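Side-chain contacts in cysteine protease (Xylella fastidiosa, PDB 3OIS), which probably hydrolyses peptide bonds as a member of the papain family, and binds the nucleotide uridine diphosphate: residues A[68-73]-A[79-84]; A[86-91]-A[97-102]. All coordinates share one frame; numbering follows the deposited sequence. Where two conformers were deposited one is given.

Contact 1. Residues A[68-73]-A[79-84]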
loop_
_atom_site.group_PDB
_atom_site.type_symbol
_atom_site.label_atom_id
_atom_site.label_comp_id
_atom_site.label_asym_id
_atom_site.label_seq_id
_atom_site.Cartn_x
_atom_site.Cartn_y
_atom_site.Cartn_z
ATOM N N GLN A 68 -3.205 9.556 -11.316
ATOM C CA GLN A 68 -1.757 9.456 -11.266
ATOM C C GLN A 68 -1.331 8.948 -9.887
ATOM O O GLN A 68 -2.113 8.987 -8.913
ATOM C CB GLN A 68 -1.064 10.783 -11.538
ATOM C CG GLN A 68 -1.363 11.870 -10.597
ATOM C CD GLN A 68 -0.928 13.249 -11.165
ATOM O OE1 GLN A 68 0.277 13.554 -11.284
ATOM N NE2 GLN A 68 -1.930 14.085 -11.505
ATOM N N VAL A 69 -0.085 8.518 -9.839
ATOM C CA VAL A 69 0.497 8.139 -8.523
ATOM C C VAL A 69 0.432 9.282 -7.528
ATOM O O VAL A 69 0.461 10.486 -7.913
ATOM C CB VAL A 69 1.936 7.575 -8.641
ATOM C CG1 VAL A 69 1.991 6.297 -9.475
ATOM C CG2 VAL A 69 2.861 8.678 -9.176
ATOM N N TYR A 70 0.363 8.912 -6.259
ATOM C CA TYR A 70 0.578 9.919 -5.227
ATOM C C TYR A 70 2.017 10.004 -4.836
ATOM O O TYR A 70 2.819 9.204 -5.272
ATOM C CB TYR A 70 -0.182 9.523 -3.931
ATOM C CG TYR A 70 -1.579 8.875 -4.072
ATOM C CD1 TYR A 70 -2.594 9.439 -4.908
ATOM C CD2 TYR A 70 -1.857 7.653 -3.462
ATOM C CE1 TYR A 70 -3.839 8.882 -5.001
ATOM C CE2 TYR A 70 -3.129 7.057 -3.579
ATOM C CZ TYR A 70 -4.132 7.686 -4.334
ATOM O OH TYR A 70 -5.399 7.128 -4.456
ATOM N N ASP A 71 2.335 10.987 -3.979
ATOM C CA ASP A 71 3.692 11.056 -3.464
ATOM C C ASP A 71 3.566 11.080 -1.942
ATOM O O ASP A 71 3.069 12.081 -1.373
ATOM C CB ASP A 71 4.388 12.331 -3.963
ATOM C CG ASP A 71 5.842 12.401 -3.582
ATOM O OD1 ASP A 71 6.315 11.656 -2.674
ATOM O OD2 ASP A 71 6.573 13.269 -4.177
ATOM N N GLN A 72 3.988 10.005 -1.245
ATOM C CA GLN A 72 3.784 10.016 0.209
ATOM C C GLN A 72 4.767 10.890 0.917
ATOM O O GLN A 72 4.591 11.169 2.091
ATOM C CB GLN A 72 3.903 8.598 0.728
ATOM C CG GLN A 72 5.320 8.057 0.728
ATOM C CD GLN A 72 5.303 6.658 1.348
ATOM O OE1 GLN A 72 5.681 6.431 2.566
ATOM N NE2 GLN A 72 4.988 5.708 0.542
ATOM N N GLY A 73 5.788 11.377 0.197
ATOM C CA GLY A 73 6.824 12.229 0.826
ATOM C C GLY A 73 7.539 11.585 2.018
ATOM O O GLY A 73 7.935 10.382 1.981
ATOM N N THR A 79 1.365 2.235 3.714
ATOM C CA THR A 79 0.170 1.417 3.791
ATOM C C THR A 79 -1.048 2.289 3.455
ATOM O O THR A 79 -1.943 1.795 2.762
ATOM C CB THR A 79 -0.019 0.679 5.114
ATOM O OG1 THR A 79 -0.247 1.652 6.156
ATOM C CG2 THR A 79 1.230 -0.135 5.415
ATOM N N ALA A 80 -1.135 3.558 3.916
ATOM C CA ALA A 80 -2.305 4.392 3.640
ATOM C C ALA A 80 -2.348 4.807 2.184
ATOM O O ALA A 80 -3.469 5.057 1.617
ATOM C CB ALA A 80 -2.204 5.607 4.461
ATOM N N ASN A 81 -1.165 4.962 1.589
ATOM C CA ASN A 81 -1.083 5.307 0.150
ATOM C C ASN A 81 -1.538 4.176 -0.765
ATOM O O ASN A 81 -2.352 4.400 -1.711
ATOM C CB ASN A 81 0.320 5.771 -0.250
ATOM C CG ASN A 81 0.608 7.175 0.186
ATOM O OD1 ASN A 81 0.735 7.480 1.432
ATOM N ND2 ASN A 81 0.709 8.060 -0.761
ATOM N N ALA A 82 -1.106 2.945 -0.449
ATOM C CA ALA A 82 -1.522 1.777 -1.175
ATOM C C ALA A 82 -3.045 1.577 -1.005
ATOM O O ALA A 82 -3.739 1.330 -1.977
ATOM C CB ALA A 82 -0.770 0.508 -0.700
ATOM N N LEU A 83 -3.548 1.690 0.241
ATOM C CA LEU A 83 -4.942 1.456 0.481
ATOM C C LEU A 83 -5.838 2.580 -0.061
ATOM O O LEU A 83 -6.969 2.287 -0.543
ATOM C CB LEU A 83 -5.191 1.280 1.985
ATOM C CG LEU A 83 -4.723 -0.106 2.479
ATOM C CD1 LEU A 83 -4.728 -0.128 4.116
ATOM C CD2 LEU A 83 -5.596 -1.299 1.913
ATOM N N ALA A 84 -5.380 3.839 -0.007
ATOM C CA ALA A 84 -6.113 4.984 -0.639
ATOM C C ALA A 84 -6.354 4.664 -2.097
ATOM O O ALA A 84 -7.494 4.875 -2.593
ATOM C CB ALA A 84 -5.334 6.276 -0.523
#
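Tyr70 OH rests on the backbone of Ala84, 3.5 Å from Ala84 C, and is hydrogen-bonded to Gln88 OE1, one turn further along the same helix. The ring behind that hydroxyl lies alongside residues 79-84. Its edge is turned to the helix backbone: Tyr70 CE2 comes within 3.3 Å of Asn81 O, which sits close to the ring plane, so a weakly positive aromatic C-H faces a carbonyl oxygen. The same carbon is 3.8 Å from the methyl Ala84 CB. Arg254 adds a cation-pi contact to this ring, and the helix 104-114 touches it through Arg104.

The loop 68-73 leads into the helix 78-93, the long helix that in papain-like proteases carries the cysteine nucleophile at its amino-terminal end; the glutamine just upstream, here Gln72, probably corresponds to the oxyanion-hole residue of relatives. The Asn81 side chain reaches from the helix to the loop, its amide lying against the CB atoms of Tyr70 and Gln72. It passes Tyr70 in the opposite direction, the planes of amide and ring being 63° apart, and its CG lies 3.6 Å from Gln72 CB. Only the root of the Gln72 chain is used here: with CG set between the backbone N and the carbonyl carbon (chi1 72°), the rest runs on extended, past Asn81 and not against it. The loop holds its own bend by an Asx turn, in which Gly73 N donates to Asp71 OD1 over 2.9 Å from above the carboxylate plane.

Contact 2. Residues A[86-91]-A[97-102]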
loop_
_atom_site.group_PDB
_atom_site.type_symbol
_atom_site.label_atom_id
_atom_site.label_comp_id
_atom_site.label_asym_id
_atom_site.label_seq_id
_atom_site.Cartn_x
_atom_site.Cartn_y
_atom_site.Cartn_z
ATOM N N ALA A 86 -6.370 1.575 -3.586
ATOM C CA ALA A 86 -7.296 0.466 -3.741
ATOM C C ALA A 86 -8.722 1.008 -3.667
ATOM O O ALA A 86 -9.564 0.571 -4.480
ATOM C CB ALA A 86 -7.050 -0.589 -2.620
ATOM N N ILE A 87 -9.000 1.915 -2.696
ATOM C CA ILE A 87 -10.329 2.567 -2.514
ATOM C C ILE A 87 -10.669 3.406 -3.760
ATOM O O ILE A 87 -11.783 3.288 -4.270
ATOM C CB ILE A 87 -10.347 3.496 -1.321
ATOM C CG1 ILE A 87 -10.341 2.649 -0.052
ATOM C CG2 ILE A 87 -11.662 4.306 -1.327
ATOM C CD1 ILE A 87 -11.652 1.802 0.174
ATOM N N GLN A 88 -9.717 4.204 -4.256
ATOM C CA GLN A 88 -9.969 5.058 -5.426
ATOM C C GLN A 88 -10.244 4.209 -6.637
ATOM O O GLN A 88 -11.208 4.526 -7.381
ATOM C CB GLN A 88 -8.808 6.025 -5.666
ATOM C CG GLN A 88 -9.136 7.034 -6.725
ATOM C CD GLN A 88 -8.230 8.233 -6.680
ATOM O OE1 GLN A 88 -7.416 8.408 -5.743
ATOM N NE2 GLN A 88 -8.313 9.079 -7.750
ATOM N N PHE A 89 -9.485 3.120 -6.801
ATOM C CA PHE A 89 -9.667 2.231 -7.906
ATOM C C PHE A 89 -11.038 1.581 -7.864
ATOM O O PHE A 89 -11.702 1.455 -8.929
ATOM C CB PHE A 89 -8.599 1.124 -7.852
ATOM C CG PHE A 89 -8.651 0.137 -8.996
ATOM C CD1 PHE A 89 -7.731 0.223 -10.071
ATOM C CD2 PHE A 89 -9.638 -0.852 -9.038
ATOM C CE1 PHE A 89 -7.780 -0.737 -11.146
ATOM C CE2 PHE A 89 -9.672 -1.804 -10.097
ATOM C CZ PHE A 89 -8.740 -1.733 -11.148
ATOM N N GLU A 90 -11.432 1.070 -6.679
ATOM C CA GLU A 90 -12.711 0.352 -6.552
ATOM C C GLU A 90 -13.885 1.277 -6.849
ATOM O O GLU A 90 -14.906 0.813 -7.410
ATOM C CB GLU A 90 -12.911 -0.360 -5.178
ATOM C CG GLU A 90 -12.021 -1.565 -4.901
ATOM C CD GLU A 90 -12.264 -2.774 -5.793
ATOM O OE1 GLU A 90 -13.317 -3.453 -5.679
ATOM O OE2 GLU A 90 -11.367 -3.059 -6.575
ATOM N N ARG A 91 -13.754 2.574 -6.531
ATOM C CA ARG A 91 -14.888 3.494 -6.742
ATOM C C ARG A 91 -15.093 3.694 -8.228
ATOM O O ARG A 91 -16.241 3.751 -8.698
ATOM C CB ARG A 91 -14.737 4.799 -5.958
ATOM C CG ARG A 91 -15.129 4.576 -4.466
ATOM C CD ARG A 91 -14.996 5.780 -3.578
ATOM N NE ARG A 91 -16.111 6.721 -3.747
ATOM C CZ ARG A 91 -16.041 7.861 -4.432
ATOM N NH1 ARG A 91 -14.903 8.203 -5.019
ATOM N NH2 ARG A 91 -17.114 8.661 -4.535
ATOM N N SER A 97 -19.407 7.992 -7.903
ATOM C CA SER A 97 -18.941 9.360 -8.190
ATOM C C SER A 97 -19.292 10.304 -7.028
ATOM O O SER A 97 -20.204 9.996 -6.253
ATOM C CB SER A 97 -19.577 9.903 -9.485
ATOM O OG SER A 97 -20.761 10.591 -9.139
ATOM N N PRO A 98 -18.573 11.435 -6.880
ATOM C CA PRO A 98 -17.435 11.872 -7.710
ATOM C C PRO A 98 -16.156 11.058 -7.412
ATOM O O PRO A 98 -16.047 10.370 -6.384
ATOM C CB PRO A 98 -17.205 13.310 -7.258
ATOM C CG PRO A 98 -17.604 13.306 -5.818
ATOM C CD PRO A 98 -18.759 12.314 -5.698
ATOM N N GLU A 99 -15.199 11.183 -8.297
ATOM C CA GLU A 99 -13.891 10.692 -8.020
ATOM C C GLU A 99 -13.169 11.640 -7.042
ATOM O O GLU A 99 -13.121 12.843 -7.231
ATOM C CB GLU A 99 -13.121 10.558 -9.353
ATOM C CG GLU A 99 -11.649 10.172 -9.162
ATOM C CD GLU A 99 -11.051 9.493 -10.392
ATOM O OE1 GLU A 99 -11.549 9.683 -11.544
ATOM O OE2 GLU A 99 -10.063 8.771 -10.203
ATOM N N PHE A 100 -12.611 11.093 -5.971
ATOM C CA PHE A 100 -11.736 11.905 -5.117
ATOM C C PHE A 100 -10.561 11.050 -4.686
ATOM O O PHE A 100 -10.678 9.834 -4.699
ATOM C CB PHE A 100 -12.481 12.477 -3.870
ATOM C CG PHE A 100 -13.137 11.408 -3.018
ATOM C CD1 PHE A 100 -14.454 11.088 -3.195
ATOM C CD2 PHE A 100 -12.403 10.686 -2.069
ATOM C CE1 PHE A 100 -15.075 10.081 -2.427
ATOM C CE2 PHE A 100 -13.016 9.670 -1.283
ATOM C CZ PHE A 100 -14.347 9.355 -1.481
ATOM N N ILE A 101 -9.454 11.687 -4.307
ATOM C CA ILE A 101 -8.342 10.962 -3.671
ATOM C C ILE A 101 -8.782 10.770 -2.196
ATOM O O ILE A 101 -9.143 11.740 -1.549
ATOM C CB ILE A 101 -7.066 11.780 -3.714
ATOM C CG1 ILE A 101 -6.531 11.852 -5.172
ATOM C CG2 ILE A 101 -5.959 11.069 -2.913
ATOM C CD1 ILE A 101 -5.354 12.892 -5.349
ATOM N N PRO A 102 -8.799 9.514 -1.710
ATOM C CA PRO A 102 -9.134 9.301 -0.283
ATOM C C PRO A 102 -8.059 9.909 0.630
ATOM O O PRO A 102 -6.859 9.931 0.259
ATOM C CB PRO A 102 -9.147 7.768 -0.126
ATOM C CG PRO A 102 -9.383 7.250 -1.525
ATOM C CD PRO A 102 -8.697 8.222 -2.437
#
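Gln88 and Glu99 meet where the central helix of the papain-like fold, residues 78-93, is flanked by the loop that folds back along it toward the helix 104-114. Among the polar contacts, Gln88 NE2 donates to Glu99 OE2 over 3.0 Å in a nearly straight bond (168°). The acceptor lies in the amide plane, but the carboxylate is turned almost perpendicular to it (86°) and is approached on its anti side. The Gln88 chain gets there by running outward extended, CG anti to the backbone N (chi1 -172°). Its OE1, which takes a hydrogen bond from Tyr70 OH, also lies 3.6 Å from Pro102 CD. Further along, Arg91, in one of its two deposited conformers, reaches round through a bend at chi3 and grips Pro98 O end-on: NH1 at 2.8 Å and NH2 at 2.7 Å share the one oxygen, which lies close to the guanidinium plane.

Apart from these bonds, Phe100 CE1 lies over the rim of one guanidinium face, the two planes tilted, though at a doubtful closeness; the ring meets Tyr179 edge-to-face.

The apolar part is smaller and more deeply buried: Pro102 CG touches Ile87 CG2 at 3.7 Å.

How the contacts relate
Contacts 1 and 2 use successive parts of one helix, 78-93, and their centres are 12 Å apart. In contact 1 the approaching loop packs on the early turns; in contact 2 the departing loop packs on the later ones. They join through the hydrogen bond of Tyr70 OH with Gln88 OE1, 2.7 Å long, leaving the amide nitrogen of Gln88 to serve contact 2. Beside this bond, Tyr70 CE1 packs on Ile101 CG2 at 3.7 Å. Contact 1 includes the probable oxyanion-hole glutamine but lies away from the nucleotide site, whereas in contact 2 the side chain of Ile87 is about 12 Å from bound UDP.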